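Long-range contacts in aromatic-amino-acid transaminase TyrB (Burkholderia cenocepacia K56-2Valvano, PDB 4WD2), which probably catalyses the pyridoxal-phosphate-dependent transfer of amino groups between aromatic amino acids and 2-oxo acids, as a homodimer of the class I/II aminotransferase family: residues 33-39 with 370-376; 71-76 with 292-296; 82-87 with 103-107; 361-365 with 403-408. All coordinates share one frame; numbering follows the deposited sequence. Where two conformers were deposited one is given.

Contact 1 (33-39 with 370-376)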
loop_
_atom_site.group_PDB
_atom_site.type_symbol
_atom_site.label_atom_id
_atom_site.label_comp_id
_atom_site.label_asym_id
_atom_site.label_seq_id
_atom_site.Cartn_x
_atom_site.Cartn_y
_atom_site.Cartn_z
ATOM N N ARG A 33 14.053 23.588 28.126
ATOM C CA ARG A 33 14.775 22.942 29.220
ATOM C C ARG A 33 15.719 21.849 28.729
ATOM O O ARG A 33 15.322 20.961 27.975
ATOM C CB ARG A 33 13.782 22.379 30.239
ATOM C CG ARG A 33 12.963 23.472 30.920
ATOM C CD ARG A 33 11.897 22.909 31.846
ATOM N NE ARG A 33 10.821 22.247 31.117
ATOM C CZ ARG A 33 9.686 21.837 31.676
ATOM N NH1 ARG A 33 9.475 22.027 32.973
ATOM N NH2 ARG A 33 8.760 21.244 30.937
ATOM N N ASP A 34 16.970 21.922 29.171
ATOM C CA ASP A 34 18.015 21.041 28.669
ATOM C C ASP A 34 17.791 19.585 29.057
ATOM O O ASP A 34 18.264 18.679 28.370
ATOM C CB ASP A 34 19.386 21.501 29.176
ATOM N N GLN A 35 17.068 19.358 30.148
ATOM C CA GLN A 35 16.900 18.005 30.664
ATOM C C GLN A 35 15.577 17.372 30.253
ATOM O O GLN A 35 15.177 16.351 30.809
ATOM C CB GLN A 35 17.019 18.004 32.186
ATOM C CG GLN A 35 18.344 18.539 32.695
ATOM C CD GLN A 35 19.497 17.612 32.389
ATOM O OE1 GLN A 35 19.724 16.632 33.100
ATOM N NE2 GLN A 35 20.239 17.916 31.330
ATOM N N LYS A 36 14.904 17.966 29.278
ATOM C CA LYS A 36 13.628 17.430 28.825
ATOM C C LYS A 36 13.795 16.011 28.279
ATOM O O LYS A 36 14.840 15.670 27.728
ATOM C CB LYS A 36 13.007 18.344 27.766
ATOM C CG LYS A 36 13.842 18.527 26.518
ATOM C CD LYS A 36 13.150 19.471 25.548
ATOM C CE LYS A 36 14.020 19.760 24.338
ATOM N NZ LYS A 36 13.336 20.675 23.379
ATOM N N VAL A 37 12.770 15.183 28.461
ATOM C CA VAL A 37 12.793 13.805 27.990
ATOM C C VAL A 37 11.483 13.458 27.282
ATOM O O VAL A 37 10.396 13.680 27.824
ATOM C CB VAL A 37 13.027 12.808 29.154
ATOM C CG1 VAL A 37 13.004 11.378 28.646
ATOM C CG2 VAL A 37 14.342 13.098 29.857
ATOM N N ASN A 38 11.593 12.916 26.071
ATOM C CA ASN A 38 10.420 12.540 25.285
ATOM C C ASN A 38 10.243 11.033 25.256
ATOM O O ASN A 38 11.109 10.308 24.767
ATOM C CB ASN A 38 10.529 13.083 23.855
ATOM C CG ASN A 38 9.216 13.016 23.098
ATOM O OD1 ASN A 38 8.183 12.657 23.655
ATOM N ND2 ASN A 38 9.247 13.390 21.825
ATOM N N LEU A 39 9.124 10.560 25.794
ATOM C CA LEU A 39 8.821 9.138 25.789
ATOM C C LEU A 39 7.464 8.923 25.132
ATOM O O LEU A 39 6.783 7.935 25.396
ATOM C CB LEU A 39 8.832 8.570 27.216
ATOM C CG LEU A 39 10.067 8.840 28.083
ATOM C CD1 LEU A 39 9.809 8.437 29.517
ATOM C CD2 LEU A 39 11.306 8.125 27.547
ATOM N N ARG A 370 5.067 16.532 32.717
ATOM C CA ARG A 370 5.492 17.370 31.598
ATOM C C ARG A 370 5.887 18.772 32.052
ATOM O O ARG A 370 7.016 19.215 31.841
ATOM C CB ARG A 370 4.376 17.462 30.551
ATOM C CG ARG A 370 4.702 18.362 29.365
ATOM C CD ARG A 370 3.525 18.494 28.401
ATOM N NE ARG A 370 2.386 19.188 28.998
ATOM C CZ ARG A 370 1.280 18.582 29.426
ATOM N NH1 ARG A 370 1.162 17.265 29.315
ATOM N NH2 ARG A 370 0.290 19.293 29.958
ATOM N N GLU A 371 4.948 19.467 32.682
ATOM C CA GLU A 371 5.120 20.880 32.984
ATOM C C GLU A 371 6.182 21.119 34.047
ATOM O O GLU A 371 6.991 22.040 33.930
ATOM C CB GLU A 371 3.789 21.492 33.425
ATOM C CG GLU A 371 2.688 21.440 32.362
ATOM C CD GLU A 371 3.018 22.255 31.115
ATOM O OE1 GLU A 371 3.651 23.326 31.233
ATOM O OE2 GLU A 371 2.647 21.817 30.007
ATOM N N VAL A 372 6.195 20.287 35.080
ATOM C CA VAL A 372 7.151 20.471 36.172
ATOM C C VAL A 372 8.482 19.773 35.895
ATOM O O VAL A 372 9.540 20.345 36.124
ATOM C CB VAL A 372 6.582 19.959 37.513
ATOM C CG1 VAL A 372 7.564 20.223 38.650
ATOM C CG2 VAL A 372 5.256 20.632 37.805
ATOM N N HIS A 373 8.438 18.549 35.380
ATOM C CA HIS A 373 9.655 17.743 35.304
ATOM C C HIS A 373 10.187 17.559 33.884
ATOM O O HIS A 373 11.183 16.869 33.680
ATOM C CB HIS A 373 9.412 16.381 35.954
ATOM C CG HIS A 373 8.952 16.474 37.376
ATOM N ND1 HIS A 373 9.822 16.645 38.430
ATOM C CD2 HIS A 373 7.710 16.441 37.915
ATOM C CE1 HIS A 373 9.138 16.708 39.558
ATOM N NE2 HIS A 373 7.853 16.585 39.272
ATOM N N GLY A 374 9.534 18.187 32.910
ATOM C CA GLY A 374 9.961 18.108 31.523
ATOM C C GLY A 374 10.029 16.706 30.932
ATOM O O GLY A 374 10.788 16.459 29.999
ATOM N N VAL A 375 9.244 15.781 31.477
ATOM C CA VAL A 375 9.199 14.415 30.963
ATOM C C VAL A 375 7.855 14.179 30.278
ATOM O O VAL A 375 6.797 14.374 30.884
ATOM C CB VAL A 375 9.419 13.374 32.082
ATOM C CG1 VAL A 375 9.077 11.964 31.597
ATOM C CG2 VAL A 375 10.859 13.431 32.585
ATOM N N TYR A 376 7.900 13.762 29.013
ATOM C CA TYR A 376 6.700 13.713 28.183
ATOM C C TYR A 376 6.209 12.285 27.902
ATOM O O TYR A 376 6.900 11.496 27.251
ATOM C CB TYR A 376 6.953 14.429 26.844
ATOM C CG TYR A 376 7.133 15.937 26.913
ATOM C CD1 TYR A 376 8.190 16.513 27.618
ATOM C CD2 TYR A 376 6.271 16.784 26.231
ATOM C CE1 TYR A 376 8.361 17.900 27.662
ATOM C CE2 TYR A 376 6.434 18.172 26.262
ATOM C CZ TYR A 376 7.480 18.721 26.978
ATOM O OH TYR A 376 7.635 20.095 27.014
HETATM O O HOH W 1 14.125 16.911 33.051
#
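A two-stranded parallel sheet in the small domain of this aminotransferase fold pairs V37 and N38 with V375 and Y376. Three backbone hydrogen bonds prove the register: V37 N gives to G374 O at 2.8 Å, Y376 N to V37 O, and L39 N to Y376 O. V37 and V375 lie on one face, where V37 CB meets V375 CG2 at 4.1 Å, and V375 CG1 also reaches L39 CD1. N38 and Y376 occupy the other face, their amide and ring planes 68° apart; V37 O sits near the plane of the tyrosine ring, at its edge.

Beside the sheet, R33 bonds to carbonyls near the C-terminal end of helix 363-371. Its NH1 donates to E371 O at 2.7 Å from well above the carbonyl plane, while NH2 donates to R370 O at 2.8 Å with a bent N-H...O angle of 138°. The bend at chi3 (-70°) turns the guanidinium onto G374, whose CA lies over one face, 3.4 Å from NH2. G374 leaves the helix with positive phi, and its lack of a side chain lets the arginine come this close. Two carbonyls at a helix C-terminus should suit a cation, and D31 adds a salt bridge to NH2 while also bonding Y376 OH. Water 1 joins Q35 O to H373 O.

Helix 20-30 lies against the N38 and Y376 face, with F28 edge-to-face on the Y376 ring; helix 393-405 packs on V37 and H373, and L39 continues by backbone bonding to C384.

Contact 2 (71-76 with 292-296)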
loop_
_atom_site.group_PDB
_atom_site.type_symbol
_atom_site.label_atom_id
_atom_site.label_comp_id
_atom_site.label_asym_id
_atom_site.label_seq_id
_atom_site.Cartn_x
_atom_site.Cartn_y
_atom_site.Cartn_z
ATOM N N LYS A 71 12.660 -3.366 -12.483
ATOM C CA LYS A 71 11.714 -3.555 -11.392
ATOM C C LYS A 71 10.308 -3.828 -11.922
ATOM O O LYS A 71 9.466 -2.934 -11.947
ATOM C CB LYS A 71 11.715 -2.332 -10.468
ATOM C CG LYS A 71 13.040 -2.108 -9.743
ATOM C CD LYS A 71 13.295 -3.204 -8.706
ATOM C CE LYS A 71 14.774 -3.316 -8.336
ATOM N NZ LYS A 71 15.010 -4.353 -7.284
ATOM N N PRO A 72 10.055 -5.074 -12.357
ATOM C CA PRO A 72 8.718 -5.446 -12.826
ATOM C C PRO A 72 7.725 -5.588 -11.678
ATOM O O PRO A 72 8.131 -5.637 -10.511
ATOM C CB PRO A 72 8.953 -6.797 -13.508
ATOM C CG PRO A 72 10.103 -7.377 -12.753
ATOM C CD PRO A 72 11.000 -6.200 -12.456
ATOM N N TYR A 73 6.439 -5.639 -12.014
ATOM C CA TYR A 73 5.408 -5.886 -11.018
ATOM C C TYR A 73 5.660 -7.214 -10.325
ATOM O O TYR A 73 5.974 -8.215 -10.976
ATOM C CB TYR A 73 4.008 -5.907 -11.648
ATOM C CG TYR A 73 3.496 -4.587 -12.181
ATOM C CD1 TYR A 73 3.144 -3.558 -11.321
ATOM C CD2 TYR A 73 3.319 -4.388 -13.547
ATOM C CE1 TYR A 73 2.662 -2.362 -11.799
ATOM C CE2 TYR A 73 2.830 -3.189 -14.038
ATOM C CZ TYR A 73 2.507 -2.181 -13.156
ATOM O OH TYR A 73 2.024 -0.992 -13.623
ATOM N N LEU A 74 5.527 -7.209 -9.005
ATOM C CA LEU A 74 5.497 -8.435 -8.221
ATOM C C LEU A 74 4.114 -9.062 -8.358
ATOM O O LEU A 74 3.180 -8.388 -8.796
ATOM C CB LEU A 74 5.817 -8.147 -6.746
ATOM C CG LEU A 74 7.197 -7.598 -6.356
ATOM C CD1 LEU A 74 7.304 -7.449 -4.843
ATOM C CD2 LEU A 74 8.309 -8.491 -6.878
ATOM N N PRO A 75 3.977 -10.354 -7.990
ATOM C CA PRO A 75 2.648 -10.964 -7.861
ATOM C C PRO A 75 1.792 -10.218 -6.840
ATOM O O PRO A 75 2.347 -9.554 -5.971
ATOM C CB PRO A 75 2.955 -12.381 -7.368
ATOM C CG PRO A 75 4.347 -12.646 -7.805
ATOM C CD PRO A 75 5.055 -11.331 -7.741
ATOM N N MET A 76 0.473 -10.331 -6.936
ATOM C CA MET A 76 -0.424 -9.715 -5.954
ATOM C C MET A 76 -0.037 -10.074 -4.520
ATOM O O MET A 76 -0.097 -9.233 -3.627
ATOM C CB MET A 76 -1.879 -10.126 -6.220
ATOM C CG MET A 76 -2.477 -9.496 -7.477
ATOM S SD MET A 76 -4.166 -10.045 -7.825
ATOM C CE MET A 76 -3.862 -11.735 -8.332
ATOM N N SER A 292 -3.083 -3.247 -6.027
ATOM C CA SER A 292 -2.690 -4.134 -7.145
ATOM C C SER A 292 -1.599 -5.142 -6.805
ATOM O O SER A 292 -1.741 -6.329 -7.098
ATOM C CB SER A 292 -2.235 -3.333 -8.374
ATOM O OG SER A 292 -3.330 -2.795 -9.086
ATOM N N ASN A 293 -0.502 -4.661 -6.230
ATOM C CA ASN A 293 0.626 -5.516 -5.859
ATOM C C ASN A 293 1.611 -4.713 -5.010
ATOM O O ASN A 293 1.657 -3.487 -5.130
ATOM C CB ASN A 293 1.308 -6.099 -7.105
ATOM C CG ASN A 293 1.475 -5.083 -8.215
ATOM O OD1 ASN A 293 2.381 -4.247 -8.180
ATOM N ND2 ASN A 293 0.614 -5.168 -9.226
ATOM N N PRO A 294 2.384 -5.390 -4.135
ATOM C CA PRO A 294 3.224 -4.680 -3.161
ATOM C C PRO A 294 4.591 -4.288 -3.713
ATOM O O PRO A 294 4.922 -4.684 -4.831
ATOM C CB PRO A 294 3.371 -5.700 -2.038
ATOM C CG PRO A 294 3.402 -7.007 -2.775
ATOM C CD PRO A 294 2.462 -6.852 -3.950
ATOM N N GLN A 295 5.374 -3.543 -2.930
ATOM C CA GLN A 295 6.635 -2.981 -3.407
ATOM C C GLN A 295 7.819 -3.914 -3.188
ATOM O O GLN A 295 7.758 -4.873 -2.412
ATOM C CB GLN A 295 6.912 -1.622 -2.746
ATOM C CG GLN A 295 7.523 -1.677 -1.346
ATOM C CD GLN A 295 6.517 -2.033 -0.253
ATOM O OE1 GLN A 295 5.492 -2.661 -0.504
ATOM N NE2 GLN A 295 6.812 -1.622 0.969
ATOM N N THR A 296 8.906 -3.606 -3.881
ATOM C CA THR A 296 10.006 -4.544 -4.040
ATOM C C THR A 296 11.142 -4.314 -3.050
ATOM O O THR A 296 11.674 -5.258 -2.480
ATOM C CB THR A 296 10.563 -4.466 -5.477
ATOM O OG1 THR A 296 9.552 -4.877 -6.405
ATOM C CG2 THR A 296 11.785 -5.351 -5.644
HETATM O O HOH W 2 10.352 -5.704 -9.122
HETATM O O HOH W 3 4.896 -4.745 -7.805
#
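L74 and N293 meet where two irregular loops pass with end-to-end directions 135° apart, M76 CA and N293 CA coming within 4.3 Å. These loops, before helices 80-91 and 297-307 of the class I/II aminotransferase fold, lie at the dimer interface beside the cofactor of the second subunit. Y73 OH is hydrogen-bonded to the side chain of that subunit's pyridoxal-phosphate-modified lysine, and its ring stands edge-to-face with Y259 there.

Between the segments, N293 is turned against Y73 with its CG between the backbone N and carbonyl carbon (chi1 43°). This sets OD1 at the tyrosine ring edge, 3.3 Å from Y73 CD1, with the amide and ring planes 68° apart. N293 CB rests on L74 O at 3.4 Å. The amide is therefore a second-shell neighbour that flanks the cofactor-binding tyrosine, which may help to fix the ring's position.

L74 fills the middle: its CD1 touches P294 O and Q295 O, both at 3.6 Å, and its CG abuts T296 OG1. That hydroxyl is also hydrogen-bonded to G260 O of the second subunit. K71 CD and NZ pass obliquely by T296 CG2, and P294 CD faces both P75 O and M76 O, which lie on the same side of it. At the other end M76 CG comes 3.3 Å from S292 O.

Polar links between the two loops run through water. Water 2 donates to P72 O and T296 OG1, whereas water 3 accepts from L74 N at 2.8 Å and donates to N293 OD1 at 2.6 Å and to P294 O at 3.0 Å.

Contact 3 (82-87 with 103-107)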
loop_
_atom_site.group_PDB
_atom_site.type_symbol
_atom_site.label_atom_id
_atom_site.label_comp_id
_atom_site.label_asym_id
_atom_site.label_seq_id
_atom_site.Cartn_x
_atom_site.Cartn_y
_atom_site.Cartn_z
ATOM N N TYR A 82 10.114 -13.978 0.017
ATOM C CA TYR A 82 9.680 -13.222 1.196
ATOM C C TYR A 82 8.572 -13.955 1.960
ATOM O O TYR A 82 8.676 -14.157 3.172
ATOM C CB TYR A 82 9.199 -11.829 0.778
ATOM C CG TYR A 82 8.669 -10.920 1.878
ATOM C CD1 TYR A 82 7.336 -10.974 2.282
ATOM C CD2 TYR A 82 9.488 -9.962 2.467
ATOM C CE1 TYR A 82 6.845 -10.121 3.262
ATOM C CE2 TYR A 82 9.006 -9.106 3.444
ATOM C CZ TYR A 82 7.686 -9.186 3.835
ATOM O OH TYR A 82 7.212 -8.330 4.803
ATOM N N ARG A 83 7.511 -14.334 1.247
ATOM C CA ARG A 83 6.378 -15.063 1.832
ATOM C C ARG A 83 6.814 -16.320 2.589
ATOM O O ARG A 83 6.350 -16.596 3.702
ATOM C CB ARG A 83 5.376 -15.455 0.739
ATOM C CG ARG A 83 4.719 -14.289 0.031
ATOM C CD ARG A 83 4.029 -14.765 -1.236
ATOM N NE ARG A 83 3.134 -15.878 -0.961
ATOM C CZ ARG A 83 2.997 -16.943 -1.741
ATOM N NH1 ARG A 83 3.696 -17.043 -2.868
ATOM N NH2 ARG A 83 2.152 -17.904 -1.397
ATOM N N ASP A 84 7.709 -17.085 1.978
ATOM C CA ASP A 84 8.175 -18.314 2.603
ATOM C C ASP A 84 9.010 -18.032 3.844
ATOM O O ASP A 84 8.870 -18.706 4.868
ATOM C CB ASP A 84 8.976 -19.145 1.613
ATOM C CG ASP A 84 9.509 -20.405 2.234
ATOM O OD1 ASP A 84 8.706 -21.336 2.443
ATOM O OD2 ASP A 84 10.721 -20.460 2.528
ATOM N N ALA A 85 9.880 -17.031 3.747
ATOM C CA ALA A 85 10.725 -16.637 4.870
ATOM C C ALA A 85 9.871 -16.119 6.022
ATOM O O ALA A 85 10.091 -16.470 7.177
ATOM C CB ALA A 85 11.725 -15.585 4.440
ATOM N N VAL A 86 8.895 -15.280 5.702
ATOM C CA VAL A 86 8.000 -14.736 6.713
ATOM C C VAL A 86 7.200 -15.832 7.407
ATOM O O VAL A 86 7.059 -15.828 8.630
ATOM C CB VAL A 86 7.038 -13.709 6.099
ATOM C CG1 VAL A 86 5.925 -13.358 7.075
ATOM C CG2 VAL A 86 7.809 -12.478 5.698
ATOM N N GLN A 87 6.682 -16.775 6.624
ATOM C CA GLN A 87 5.877 -17.859 7.179
ATOM C C GLN A 87 6.707 -18.726 8.125
ATOM O O GLN A 87 6.255 -19.105 9.212
ATOM C CB GLN A 87 5.287 -18.707 6.056
ATOM C CG GLN A 87 4.240 -19.687 6.529
ATOM C CD GLN A 87 3.843 -20.642 5.442
ATOM O OE1 GLN A 87 4.414 -21.724 5.312
ATOM N NE2 GLN A 87 2.873 -20.245 4.642
ATOM N N ILE A 103 -1.417 -22.971 5.525
ATOM C CA ILE A 103 -1.236 -21.540 5.781
ATOM C C ILE A 103 -1.106 -20.724 4.500
ATOM O O ILE A 103 -0.182 -20.932 3.725
ATOM C CB ILE A 103 0.022 -21.266 6.631
ATOM C CG1 ILE A 103 0.024 -22.095 7.912
ATOM C CG2 ILE A 103 0.121 -19.785 6.980
ATOM C CD1 ILE A 103 1.320 -21.959 8.686
ATOM N N ALA A 104 -2.030 -19.796 4.280
ATOM C CA ALA A 104 -1.894 -18.841 3.185
ATOM C C ALA A 104 -1.151 -17.604 3.676
ATOM O O ALA A 104 -1.631 -16.916 4.572
ATOM C CB ALA A 104 -3.270 -18.456 2.618
ATOM N N THR A 105 0.019 -17.332 3.097
ATOM C CA THR A 105 0.819 -16.161 3.469
ATOM C C THR A 105 1.097 -15.229 2.283
ATOM O O THR A 105 1.466 -15.681 1.193
ATOM C CB THR A 105 2.172 -16.579 4.084
ATOM O OG1 THR A 105 1.942 -17.324 5.283
ATOM C CG2 THR A 105 3.023 -15.354 4.415
ATOM N N LEU A 106 0.906 -13.930 2.498
ATOM C CA LEU A 106 1.285 -12.928 1.506
ATOM C C LEU A 106 2.007 -11.737 2.131
ATOM O O LEU A 106 1.871 -11.453 3.327
ATOM C CB LEU A 106 0.059 -12.429 0.730
ATOM C CG LEU A 106 -0.944 -11.549 1.478
ATOM C CD1 LEU A 106 -1.590 -10.553 0.526
ATOM C CD2 LEU A 106 -2.005 -12.403 2.156
ATOM N N GLN A 107 2.770 -11.046 1.293
ATOM C CA GLN A 107 3.468 -9.822 1.651
ATOM C C GLN A 107 2.486 -8.662 1.759
ATOM O O GLN A 107 1.586 -8.525 0.933
ATOM C CB GLN A 107 4.544 -9.519 0.610
ATOM C CG GLN A 107 5.247 -8.187 0.761
ATOM C CD GLN A 107 6.070 -7.850 -0.467
ATOM O OE1 GLN A 107 6.455 -8.738 -1.226
ATOM N NE2 GLN A 107 6.333 -6.561 -0.675
HETATM O O HOH W 4 1.180 -19.104 1.120
#
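R83 and Q87, one helical turn apart, supply the direct hydrogen bonds from helix 82-87 to strand 103-107. R83 NE donates to T105 O at 2.7 Å; with an N-H...O angle of 173° the bond is nearly straight, and the oxygen lies in the guanidinium plane. The bend at chi3 (52°) turns NE toward T105 O, while CG lies near L106 CA. Q87 uses NE2, giving to T105 OG1 at 3.1 Å with the hydroxyl oxygen in the amide plane. I103 CB lies 3.6 Å from Q87 NE2. T105 is thus gripped through both its carbonyl and its side chain, and S267 on the adjoining strand bonds the same hydroxyl; R98 holds Q87 OE1 from the other end of the amide.

Water-mediated bonding adds one bridge: water 4 accepts from R83 NH2 at 3.0 Å and from T105 N at 2.9 Å.

Nonpolar contact fills the remainder. The Y82 ring meets the aliphatic part of Q107, CE1 lying 3.5 Å from Q107 CG, and the two side chains cross at about a right angle. OE1 of Q107 lies over one ring face, but it accepts from L79 N while Q107 NE2 donates to Q295 O, and Y82 OH goes to G264 O. V86 CG1 approaches T105 CG2 at 4.4 Å.

The helix and strand axes come within 7.4 Å and run 120° apart. Such a helix laid across an outermost strand, here beside its antiparallel neighbour 264-269, belongs to the alpha/beta/alpha large domain of the type I pyridoxal-phosphate fold.

Contact 4 (361-365 with 403-408)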
loop_
_atom_site.group_PDB
_atom_site.type_symbol
_atom_site.label_atom_id
_atom_site.label_comp_id
_atom_site.label_asym_id
_atom_site.label_seq_id
_atom_site.Cartn_x
_atom_site.Cartn_y
_atom_site.Cartn_z
ATOM N N LEU A 361 -0.340 6.589 35.756
ATOM C CA LEU A 361 -0.385 7.994 36.155
ATOM C C LEU A 361 -1.692 8.622 35.675
ATOM O O LEU A 361 -2.143 8.322 34.570
ATOM C CB LEU A 361 0.816 8.767 35.592
ATOM C CG LEU A 361 2.052 8.930 36.492
ATOM C CD1 LEU A 361 2.688 7.599 36.843
ATOM C CD2 LEU A 361 3.077 9.849 35.841
ATOM N N THR A 362 -2.297 9.475 36.505
ATOM C CA THR A 362 -3.533 10.164 36.133
ATOM C C THR A 362 -3.218 11.201 35.069
ATOM O O THR A 362 -2.054 11.519 34.849
ATOM C CB THR A 362 -4.221 10.871 37.331
ATOM O OG1 THR A 362 -3.432 11.987 37.750
ATOM C CG2 THR A 362 -4.415 9.922 38.506
ATOM N N GLU A 363 -4.249 11.735 34.416
ATOM C CA GLU A 363 -4.037 12.762 33.400
ATOM C C GLU A 363 -3.380 13.997 34.017
ATOM O O GLU A 363 -2.495 14.600 33.403
ATOM C CB GLU A 363 -5.357 13.126 32.704
ATOM C CG GLU A 363 -5.842 12.053 31.720
ATOM C CD GLU A 363 -6.967 12.530 30.812
ATOM O OE1 GLU A 363 -7.294 13.734 30.842
ATOM O OE2 GLU A 363 -7.525 11.697 30.063
ATOM N N SER A 364 -3.797 14.348 35.235
ATOM C CA SER A 364 -3.159 15.419 35.999
ATOM C C SER A 364 -1.681 15.133 36.249
ATOM O O SER A 364 -0.840 16.014 36.094
ATOM C CB SER A 364 -3.861 15.626 37.342
ATOM O OG SER A 364 -4.814 16.666 37.268
ATOM N N GLN A 365 -1.373 13.903 36.647
ATOM C CA GLN A 365 0.006 13.519 36.925
ATOM C C GLN A 365 0.847 13.562 35.653
ATOM O O GLN A 365 2.033 13.895 35.694
ATOM C CB GLN A 365 0.047 12.132 37.565
ATOM C CG GLN A 365 -0.339 12.159 39.042
ATOM C CD GLN A 365 -0.510 10.772 39.637
ATOM O OE1 GLN A 365 -1.082 9.882 39.009
ATOM N NE2 GLN A 365 -0.013 10.586 40.855
ATOM N N VAL A 403 6.440 12.580 41.414
ATOM C CA VAL A 403 5.031 12.802 41.095
ATOM C C VAL A 403 4.137 11.785 41.811
ATOM O O VAL A 403 3.118 12.154 42.403
ATOM C CB VAL A 403 4.777 12.747 39.569
ATOM C CG1 VAL A 403 3.290 12.799 39.273
ATOM C CG2 VAL A 403 5.488 13.903 38.875
ATOM N N LEU A 404 4.523 10.514 41.782
ATOM C CA LEU A 404 3.758 9.480 42.475
ATOM C C LEU A 404 3.736 9.705 43.991
ATOM O O LEU A 404 2.692 9.580 44.628
ATOM C CB LEU A 404 4.321 8.086 42.172
ATOM C CG LEU A 404 4.055 7.437 40.808
ATOM C CD1 LEU A 404 4.764 6.097 40.713
ATOM C CD2 LEU A 404 2.565 7.262 40.570
ATOM N N LYS A 405 4.891 10.030 44.563
ATOM C CA LYS A 405 5.007 10.217 46.008
ATOM C C LYS A 405 4.166 11.384 46.505
ATOM O O LYS A 405 3.522 11.300 47.549
ATOM C CB LYS A 405 6.470 10.437 46.400
ATOM C CG LYS A 405 6.682 10.682 47.882
ATOM C CD LYS A 405 6.314 9.458 48.710
ATOM C CE LYS A 405 6.505 9.731 50.186
ATOM N NZ LYS A 405 6.323 8.506 51.018
ATOM N N SER A 406 4.173 12.474 45.742
ATOM C CA SER A 406 3.439 13.686 46.106
ATOM C C SER A 406 1.933 13.445 46.149
ATOM O O SER A 406 1.178 14.261 46.671
ATOM C CB SER A 406 3.761 14.812 45.127
ATOM O OG SER A 406 5.137 15.142 45.169
ATOM N N GLY A 407 1.499 12.321 45.588
ATOM C CA GLY A 407 0.103 11.931 45.642
ATOM C C GLY A 407 -0.699 12.380 44.441
ATOM O O GLY A 407 -0.354 13.367 43.789
ATOM N N ALA A 408 -1.772 11.648 44.151
ATOM C CA ALA A 408 -2.679 12.005 43.067
ATOM C C ALA A 408 -3.603 13.146 43.492
ATOM O O ALA A 408 -3.838 13.363 44.685
ATOM C CB ALA A 408 -3.493 10.791 42.630
ATOM O OXT ALA A 408 -4.135 13.879 42.655
HETATM O O HOH W 5 -3.971 13.323 40.094
HETATM O O HOH W 6 1.119 13.648 41.811
HETATM O O HOH W 7 0.039 8.622 43.176
#
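Q365 and V403 form the tight part of the contact between the N-terminal turn of helix 363-371 and the C-terminal end of helix 393-405. V403 CG1 lies 3.7 Å from CB and CG of Q365, the two side chains crossing obliquely. L361 CD1 meets L404 CD2 at 3.7 Å, the leucines at about a right angle, and L369 backs L361 and V403.

Within 361-365, a capping box fixes the glutamine. Q365 N gives to T362 OG1 at 3.0 Å, and T362 N gives to Q365 OE1 at 2.8 Å, nearly straight at 176° and on a lone pair of the amide oxygen. Its CG is anti to the carbonyl carbon (chi1 -77°), and the extended chain carries Q365 NE2 past V403 CG1 to the tail, 3.7 Å from A408 CA.

The loose side is the C-terminal tail. Past G407, the first residue to leave helical angles, with positive phi, A408 CB only grazes T362 CG2 at 4.3 Å. Water 7 accepts from Q365 NE2 at 3.0 Å and donates to L404 O; water 6 donates to V403 O and G407 O, taking a weak bond from NE2. Water 5 spans T362 OG1 and A408 OXT.

The chemistry implies a division of labour: apolar carbons join the helices directly, while Q365 presents its oxygen to its own helix start and its NH2 group to waters that reach the carbonyls of V403, L404 and G407.

Overall arrangement
The four contacts form two separate clusters, contact 3 lying opposite contacts 1 and 4 about the chain's centre. Contacts 1 and 4 have centres 15 Å apart, share helix 363-371, alternate along the sequence and touch where H373 CD2 packs 3.5 Å from V403 CG2. Contacts 2 and 3 are likewise 15 Å apart between centres, contact 3 being nested inside contact 2; they meet through Q107 NE2, which is 2.8 Å from Q295 O in a probable hydrogen bond. Contacts 1 and 2 have nearest atoms about 26 Å apart. Contact 2 reaches the cofactor directly, through Y73 and the second subunit's modified lysine, with contact 3 backing its 292-296 loop.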